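Side-chain contacts in L-ribulose 3-epimerase (Mesorhizobium loti, PDB 3VYL), which catalyses the epimerisation of ketoses at C3, interconverting L-ribulose most efficiently, and binds manganese in a TIM barrel: residues A2-H7 / H272-I277; G213-G218 / L238-F243. One frame throughout, in Å; residues are numbered along the deposited sequence.

Contact 1: A2-H7 / H272-I277; sequences ARIGIH and HARAFI
I4 reaches R274 and I277 through the end of its longer branch: with CG1 anti to the carbonyl carbon (chi1 -61°) and the chain extended beyond it, CD1 is carried out from strand 4-7 to segment 272-277 of helix 266-292. R274 comes to meet it along a bent path. Its CG lies anti to the backbone N, and a turn at chi2 (54°) brings the guanidinium round towards the strand, although the first bond of the side chain does not head there. The isoleucine branch runs roughly perpendicular to the arginine chain, and I4 CD1 sits over one guanidinium face, 3.9 Å off the plane and off-centre towards R274 NH2, which is 4.0 Å from it. The same methyl meets the helix a second time, where I277 CG2 approaches I4 CD1 to 4.1 Å. One methyl is thus shared by a flat cationic group and an aliphatic branch a helical turn apart in purely van der Waals contact, and no hydrogen bond joins the segments. R274 NE makes a weak hydrogen bond to G31 O, and the side chain also touches F32. I277, more deeply buried, continues onto L238 and F240 of the adjoining strand. This is the layering of a TIM barrel: I4, an outward-facing residue of the first strand, packs against the last helix, 266-292, on the outside of the barrel.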
# COMPACT_ATOMS: atom_id res chain seq x y z
N ALA A 2 15.50 -23.95 -6.03
CA ALA A 2 15.77 -22.97 -5.03
C ALA A 2 15.36 -23.36 -3.63
O ALA A 2 14.43 -24.09 -3.41
CB ALA A 2 15.14 -21.69 -5.42
N ARG A 3 16.07 -22.77 -2.69
CA ARG A 3 15.92 -23.08 -1.30
C ARG A 3 15.34 -21.92 -0.61
O ARG A 3 15.47 -20.84 -1.04
CB ARG A 3 17.27 -23.41 -0.71
CG ARG A 3 17.55 -24.88 -0.78
CD ARG A 3 16.20 -25.50 -0.95
NE ARG A 3 16.14 -26.87 -0.54
CZ ARG A 3 15.91 -27.88 -1.36
NH1 ARG A 3 15.73 -27.66 -2.65
NH2 ARG A 3 15.85 -29.10 -0.89
N ILE A 4 14.61 -22.17 0.44
CA ILE A 4 14.17 -21.11 1.29
C ILE A 4 14.91 -21.33 2.56
O ILE A 4 14.78 -22.32 3.21
CB ILE A 4 12.67 -21.18 1.51
CG1 ILE A 4 11.99 -21.04 0.18
CG2 ILE A 4 12.21 -20.05 2.37
CD1 ILE A 4 10.60 -20.51 0.29
N GLY A 5 15.74 -20.38 2.87
CA GLY A 5 16.61 -20.51 4.03
C GLY A 5 16.27 -19.65 5.23
O GLY A 5 15.27 -18.93 5.26
N ILE A 6 17.13 -19.75 6.23
CA ILE A 6 17.03 -18.98 7.47
C ILE A 6 18.46 -18.80 7.99
O ILE A 6 19.31 -19.68 7.82
CB ILE A 6 16.12 -19.70 8.49
CG1 ILE A 6 15.85 -18.83 9.72
CG2 ILE A 6 16.69 -21.07 8.88
CD1 ILE A 6 14.78 -19.37 10.65
N HIS A 7 18.74 -17.65 8.60
CA HIS A 7 20.07 -17.38 9.14
C HIS A 7 20.25 -18.09 10.46
O HIS A 7 19.37 -18.04 11.32
CB HIS A 7 20.27 -15.89 9.32
CG HIS A 7 21.71 -15.48 9.45
ND1 HIS A 7 22.33 -14.70 8.54
CD2 HIS A 7 22.67 -15.79 10.42
CE1 HIS A 7 23.61 -14.52 8.91
NE2 HIS A 7 23.82 -15.19 10.05
N HIS A 272 6.36 -19.06 11.40
CA HIS A 272 5.59 -17.94 10.84
C HIS A 272 6.24 -17.38 9.60
O HIS A 272 5.58 -17.13 8.59
CB HIS A 272 5.42 -16.84 11.87
CG HIS A 272 4.73 -15.62 11.34
ND1 HIS A 272 5.39 -14.63 10.70
CD2 HIS A 272 3.39 -15.22 11.40
CE1 HIS A 272 4.52 -13.66 10.36
NE2 HIS A 272 3.30 -14.03 10.79
N ALA A 273 7.55 -17.19 9.67
CA ALA A 273 8.28 -16.66 8.54
C ALA A 273 8.20 -17.63 7.37
O ALA A 273 8.16 -17.21 6.21
CB ALA A 273 9.72 -16.39 8.91
N ARG A 274 8.16 -18.93 7.68
CA ARG A 274 8.07 -19.97 6.66
C ARG A 274 6.74 -19.91 5.92
O ARG A 274 6.71 -20.00 4.69
CB ARG A 274 8.28 -21.36 7.27
CG ARG A 274 8.49 -22.46 6.23
CD ARG A 274 9.62 -22.11 5.28
NE ARG A 274 9.67 -22.95 4.07
CZ ARG A 274 8.81 -22.87 3.05
NH1 ARG A 274 7.79 -22.01 3.08
NH2 ARG A 274 8.96 -23.67 2.01
N ALA A 275 5.64 -19.76 6.67
CA ALA A 275 4.32 -19.69 6.08
C ALA A 275 4.17 -18.40 5.27
O ALA A 275 3.58 -18.41 4.18
CB ALA A 275 3.25 -19.76 7.16
N PHE A 276 4.72 -17.31 5.80
CA PHE A 276 4.59 -15.99 5.20
C PHE A 276 5.30 -15.96 3.85
O PHE A 276 4.73 -15.53 2.85
CB PHE A 276 5.15 -14.92 6.15
CG PHE A 276 4.91 -13.50 5.71
CD1 PHE A 276 5.74 -12.88 4.78
CD2 PHE A 276 3.88 -12.75 6.28
CE1 PHE A 276 5.53 -11.56 4.41
CE2 PHE A 276 3.66 -11.43 5.90
CZ PHE A 276 4.49 -10.83 4.97
N ILE A 277 6.55 -16.41 3.82
CA ILE A 277 7.28 -16.46 2.55
C ILE A 277 6.64 -17.49 1.61
O ILE A 277 6.53 -17.25 0.41
CB ILE A 277 8.79 -16.73 2.74
CG1 ILE A 277 9.41 -15.69 3.68
CG2 ILE A 277 9.49 -16.69 1.39
CD1 ILE A 277 10.83 -16.00 4.14

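Contact 2: G213-G218 / L238-F243; sequences GFLGTG and LSFESF. With MN (manganese (II) ion), chain I.
A single water, rather than any direct hydrogen bond, joins G213 to E241: it donates to G213 O at 2.8 Å and to E241 O at 2.7 Å, so the main chain of a metal ligand is tied to the loop 213-218. Beside this bridge, the side chains of L215 and F240 run antiparallel alongside one another. L215 CD1 meets the rim of the ring, close to level with it, at F240 CE1 (3.5 Å), while L215 CD2 lies 3.7 Å from F240 CD1. F240 reaches the loop because its CG stands anti to the backbone N (chi1 173°). S242 OG passes 3.6 Å from G213 O without bonding to it; its hydrogen-bond partners are R212 O and W263 NE1. E241, between F240 and S242 in sequence, leaves the backbone away from the loop, and its extended side chain brings OE2 to 2.4 Å from the manganese, with OE1 more distant, at 2.8 Å; D180, H206 and E147 are the other protein ligands. A second water, itself bound to the metal, donates to E241 OE1. The loop bends back through a type II turn from F214 to T217, with G216 taking the positive phi (83°) at its third position. Around the contact, L215 touches I207 of strand 202-207, L215 and F240 both meet A273 of helix 266-292, and strand 238-240 lies between strands 202-207 and 4-7.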
# COMPACT_ATOMS: atom_id res chain seq x y z
N GLY A 213 11.99 -7.65 12.89
CA GLY A 213 11.25 -8.61 13.70
C GLY A 213 10.42 -9.58 12.88
O GLY A 213 10.84 -10.00 11.80
N PHE A 214 9.24 -9.94 13.39
CA PHE A 214 8.31 -10.78 12.64
C PHE A 214 7.98 -10.14 11.29
O PHE A 214 7.74 -8.92 11.19
CB PHE A 214 7.00 -10.95 13.41
CG PHE A 214 6.98 -12.09 14.39
CD1 PHE A 214 7.35 -11.89 15.73
CD2 PHE A 214 6.52 -13.35 14.02
CE1 PHE A 214 7.29 -12.93 16.65
CE2 PHE A 214 6.46 -14.39 14.94
CZ PHE A 214 6.84 -14.19 16.26
N LEU A 215 7.94 -10.98 10.26
CA LEU A 215 7.45 -10.60 8.94
C LEU A 215 6.00 -10.16 8.99
O LEU A 215 5.19 -10.78 9.67
CB LEU A 215 7.62 -11.78 8.00
CG LEU A 215 8.90 -11.88 7.15
CD1 LEU A 215 10.11 -11.12 7.71
CD2 LEU A 215 9.21 -13.35 6.89
N GLY A 216 5.68 -9.07 8.29
CA GLY A 216 4.32 -8.52 8.19
C GLY A 216 3.96 -7.66 9.37
O GLY A 216 2.86 -7.18 9.52
N THR A 217 4.94 -7.45 10.23
CA THR A 217 4.72 -6.80 11.50
C THR A 217 5.31 -5.37 11.46
O THR A 217 5.35 -4.64 12.45
CB THR A 217 5.28 -7.74 12.60
OG1 THR A 217 4.19 -8.29 13.33
CG2 THR A 217 6.21 -7.08 13.52
N GLY A 218 5.76 -4.99 10.26
CA GLY A 218 6.44 -3.72 10.05
C GLY A 218 5.86 -2.97 8.87
O GLY A 218 4.69 -3.12 8.56
N LEU A 238 16.55 -17.68 -1.20
CA LEU A 238 16.32 -16.52 -0.35
C LEU A 238 16.13 -16.97 1.08
O LEU A 238 15.61 -18.06 1.34
CB LEU A 238 15.13 -15.69 -0.84
CG LEU A 238 13.76 -16.33 -1.05
CD1 LEU A 238 12.99 -16.41 0.26
CD2 LEU A 238 13.00 -15.48 -2.05
N SER A 239 16.54 -16.13 2.03
CA SER A 239 16.48 -16.52 3.43
C SER A 239 15.89 -15.49 4.35
O SER A 239 16.06 -14.30 4.14
CB SER A 239 17.87 -16.91 3.93
OG SER A 239 18.20 -18.14 3.36
N PHE A 240 15.22 -16.00 5.38
CA PHE A 240 14.67 -15.18 6.44
C PHE A 240 15.76 -14.73 7.40
O PHE A 240 16.65 -15.51 7.73
CB PHE A 240 13.61 -15.99 7.18
CG PHE A 240 13.07 -15.32 8.41
CD1 PHE A 240 12.56 -14.02 8.35
CD2 PHE A 240 13.05 -16.00 9.62
CE1 PHE A 240 12.04 -13.41 9.48
CE2 PHE A 240 12.54 -15.39 10.75
CZ PHE A 240 12.03 -14.10 10.68
N GLU A 241 15.68 -13.48 7.85
CA GLU A 241 16.71 -12.85 8.68
C GLU A 241 16.02 -12.03 9.79
O GLU A 241 15.16 -11.19 9.52
CB GLU A 241 17.61 -11.97 7.81
CG GLU A 241 18.99 -11.64 8.35
CD GLU A 241 19.78 -10.66 7.48
OE1 GLU A 241 20.95 -10.38 7.80
OE2 GLU A 241 19.26 -10.14 6.48
N SER A 242 16.27 -12.37 11.04
CA SER A 242 15.79 -11.63 12.19
C SER A 242 16.70 -11.91 13.36
O SER A 242 17.04 -13.02 13.59
CB SER A 242 14.38 -12.06 12.51
OG SER A 242 13.79 -11.30 13.50
N PHE A 243 17.09 -10.91 14.14
CA PHE A 243 18.03 -11.17 15.22
C PHE A 243 17.53 -10.72 16.59
O PHE A 243 16.63 -9.86 16.70
CB PHE A 243 19.41 -10.58 14.89
CG PHE A 243 20.00 -11.08 13.58
CD1 PHE A 243 20.15 -12.45 13.33
CD2 PHE A 243 20.43 -10.18 12.61
CE1 PHE A 243 20.70 -12.91 12.14
CE2 PHE A 243 20.99 -10.63 11.42
CZ PHE A 243 21.12 -11.99 11.18
MN MN I . 21.12 -9.32 5.22
O HOH W 1 12.94 -9.76 10.00
O HOH W 2 22.53 -8.43 6.91

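Overall arrangement
The centres of the two contacts lie 9 Å apart, on the same side of the chain's centre. Along the chain, contact 2 is nested inside contact 1: strand 4-7 comes first, then loop 213-218, strand 238-240 and helix 266-292. Strands 4-7 and 238-240 are the first and last of the eight parallel strands, and they meet through probable hydrogen bonds from G5 N to L238 O (2.8 Å) and from F240 N to G5 O (2.9 Å), closing the barrel. Helix 266-292 covers this seam, and strand 238-240 leads directly into E241, a manganese ligand. Both contacts touch the second subunit through helix 266-292 and loop 213-218, so these elements, rather than the two strands, face it.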